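Ornithine carbamoyltransferase (Gloeobacter violaceus, PDB 3GD5) probably catalyses the reversible transfer of the carbamoyl group from carbamoyl phosphate to ornithine, giving citrulline and phosphate in arginine biosynthesis. Local coordinates at residues D105-R110 with I126-A131. Residues are numbered along the deposited sequence; the frame is centred on the assembly and turned at random.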
loop_
_atom_site.group_PDB
_atom_site.type_symbol
_atom_site.label_atom_id
_atom_site.label_comp_id
_atom_site.label_asym_id
_atom_site.label_seq_id
_atom_site.Cartn_x
_atom_site.Cartn_y
_atom_site.Cartn_z
ATOM N N ASP A 105 -32.842 10.642 -0.776
ATOM C CA ASP A 105 -34.177 10.068 -0.932
ATOM C C ASP A 105 -34.205 8.624 -1.410
ATOM O O ASP A 105 -35.273 8.037 -1.575
ATOM C CB ASP A 105 -34.954 10.935 -1.903
ATOM C CG ASP A 105 -34.843 12.396 -1.562
ATOM O OD1 ASP A 105 -35.536 12.833 -0.627
ATOM O OD2 ASP A 105 -34.043 13.102 -2.209
ATOM N N GLY A 106 -33.032 8.047 -1.634
ATOM C CA GLY A 106 -32.978 6.675 -2.092
ATOM C C GLY A 106 -31.560 6.154 -2.091
ATOM O O GLY A 106 -30.610 6.929 -2.191
ATOM N N LEU A 107 -31.414 4.840 -1.970
ATOM C CA LEU A 107 -30.095 4.238 -1.953
ATOM C C LEU A 107 -29.988 3.047 -2.888
ATOM O O LEU A 107 -30.780 2.110 -2.817
ATOM C CB LEU A 107 -29.728 3.789 -0.534
ATOM C CG LEU A 107 -29.632 4.870 0.547
ATOM C CD1 LEU A 107 -29.396 4.206 1.902
ATOM C CD2 LEU A 107 -28.505 5.844 0.213
ATOM N N ALA A 108 -29.015 3.108 -3.782
ATOM C CA ALA A 108 -28.738 2.019 -4.697
ATOM C C ALA A 108 -27.450 1.492 -4.083
ATOM O O ALA A 108 -26.438 2.208 -4.062
ATOM C CB ALA A 108 -28.485 2.550 -6.090
ATOM N N ILE A 109 -27.476 0.267 -3.565
ATOM C CA ILE A 109 -26.283 -0.253 -2.924
ATOM C C ILE A 109 -25.726 -1.610 -3.332
ATOM O O ILE A 109 -26.454 -2.561 -3.611
ATOM C CB ILE A 109 -26.429 -0.203 -1.371
ATOM C CG1 ILE A 109 -25.963 -1.511 -0.751
ATOM C CG2 ILE A 109 -27.845 0.165 -0.970
ATOM C CD1 ILE A 109 -26.012 -1.499 0.739
ATOM N N ARG A 110 -24.396 -1.660 -3.341
ATOM C CA ARG A 110 -23.620 -2.838 -3.687
ATOM C C ARG A 110 -22.882 -3.387 -2.475
ATOM O O ARG A 110 -21.934 -2.765 -1.999
ATOM C CB ARG A 110 -22.560 -2.486 -4.725
ATOM C CG ARG A 110 -22.902 -2.808 -6.151
ATOM C CD ARG A 110 -21.642 -3.278 -6.855
ATOM N NE ARG A 110 -21.102 -4.457 -6.183
ATOM C CZ ARG A 110 -20.054 -5.156 -6.610
ATOM N NH1 ARG A 110 -19.408 -4.799 -7.716
ATOM N NH2 ARG A 110 -19.671 -6.236 -5.939
ATOM N N ILE A 126 -35.640 4.849 3.861
ATOM C CA ILE A 126 -35.850 5.295 2.487
ATOM C C ILE A 126 -35.672 4.106 1.547
ATOM O O ILE A 126 -34.996 3.129 1.883
ATOM C CB ILE A 126 -34.873 6.451 2.078
ATOM C CG1 ILE A 126 -33.444 6.137 2.529
ATOM C CG2 ILE A 126 -35.354 7.778 2.663
ATOM C CD1 ILE A 126 -32.404 7.125 1.996
ATOM N N PRO A 127 -36.284 4.168 0.358
ATOM C CA PRO A 127 -36.173 3.068 -0.604
ATOM C C PRO A 127 -34.738 2.597 -0.817
ATOM O O PRO A 127 -33.835 3.408 -1.031
ATOM C CB PRO A 127 -36.773 3.656 -1.876
ATOM C CG PRO A 127 -37.763 4.660 -1.364
ATOM C CD PRO A 127 -37.015 5.309 -0.223
ATOM N N VAL A 128 -34.528 1.287 -0.751
ATOM C CA VAL A 128 -33.208 0.714 -0.970
ATOM C C VAL A 128 -33.256 -0.254 -2.149
ATOM O O VAL A 128 -34.112 -1.139 -2.212
ATOM C CB VAL A 128 -32.689 -0.028 0.277
ATOM C CG1 VAL A 128 -31.408 -0.790 -0.066
ATOM C CG2 VAL A 128 -32.421 0.967 1.397
ATOM N N ILE A 129 -32.330 -0.074 -3.086
ATOM C CA ILE A 129 -32.262 -0.907 -4.273
ATOM C C ILE A 129 -30.982 -1.717 -4.272
ATOM O O ILE A 129 -29.908 -1.199 -3.966
ATOM C CB ILE A 129 -32.295 -0.041 -5.546
ATOM C CG1 ILE A 129 -33.579 0.787 -5.571
ATOM C CG2 ILE A 129 -32.177 -0.914 -6.784
ATOM C CD1 ILE A 129 -33.526 1.957 -6.530
ATOM N N ASN A 130 -31.097 -2.990 -4.616
ATOM C CA ASN A 130 -29.944 -3.872 -4.679
ATOM C C ASN A 130 -29.214 -3.607 -5.992
ATOM O O ASN A 130 -29.704 -3.969 -7.060
ATOM C CB ASN A 130 -30.393 -5.340 -4.616
ATOM C CG ASN A 130 -29.247 -6.310 -4.826
ATOM O OD1 ASN A 130 -28.136 -5.907 -5.160
ATOM N ND2 ASN A 130 -29.513 -7.599 -4.642
ATOM N N ALA A 131 -28.049 -2.967 -5.901
ATOM C CA ALA A 131 -27.246 -2.656 -7.074
ATOM C C ALA A 131 -26.491 -3.912 -7.480
ATOM O O ALA A 131 -26.136 -4.088 -8.645
ATOM C CB ALA A 131 -26.270 -1.534 -6.758
#
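Strands 106-110 and 128-130 are the two parallel strands of a beta-alpha-beta unit whose crossover is helix 114-124, pairing at the edge of the four-stranded sheet in the carbamoyl-phosphate domain. The short strand axes are inclined by 26° and approach to 4.7 Å, and the ladder is read from its bonds: Leu107 N donates to Pro127 O, Ile129 N to Leu107 O at 2.7 Å, and Ile109 N to Ile129 O, each nearly along the C=O axis. Leu107, Ile109 and Val128 share the face that helix 114-124 covers, where Ile109 meets Leu117 and Tyr120. There Val128 holds CG1 anti to its backbone N (chi1 171°), which sets this methyl 3.8 Å from Ile109 CG2; the two side chains cross obliquely. Two residues before Val128, Ile126 brings CD1 to 3.9 Å from Leu107 CG, again at an oblique crossing; Ile126 CG1 sits in the crowded position between its own backbone N and carbonyl carbon. Ala108 and Ile129 occupy the other face, both against Phe66 of helix 60-72. At Ala131 the chain turns a corner, and the Arg110 side chain, bent at chi2 and chi3, passes its CG 3.7 Å from Ala131 CB; this arginine probably binds carbamoyl phosphate, as in related enzymes. The last rung, at the corner, differs: Ala131 N donates to Ile109 O over 2.8 Å, but approaches from 48° out of the carbonyl plane.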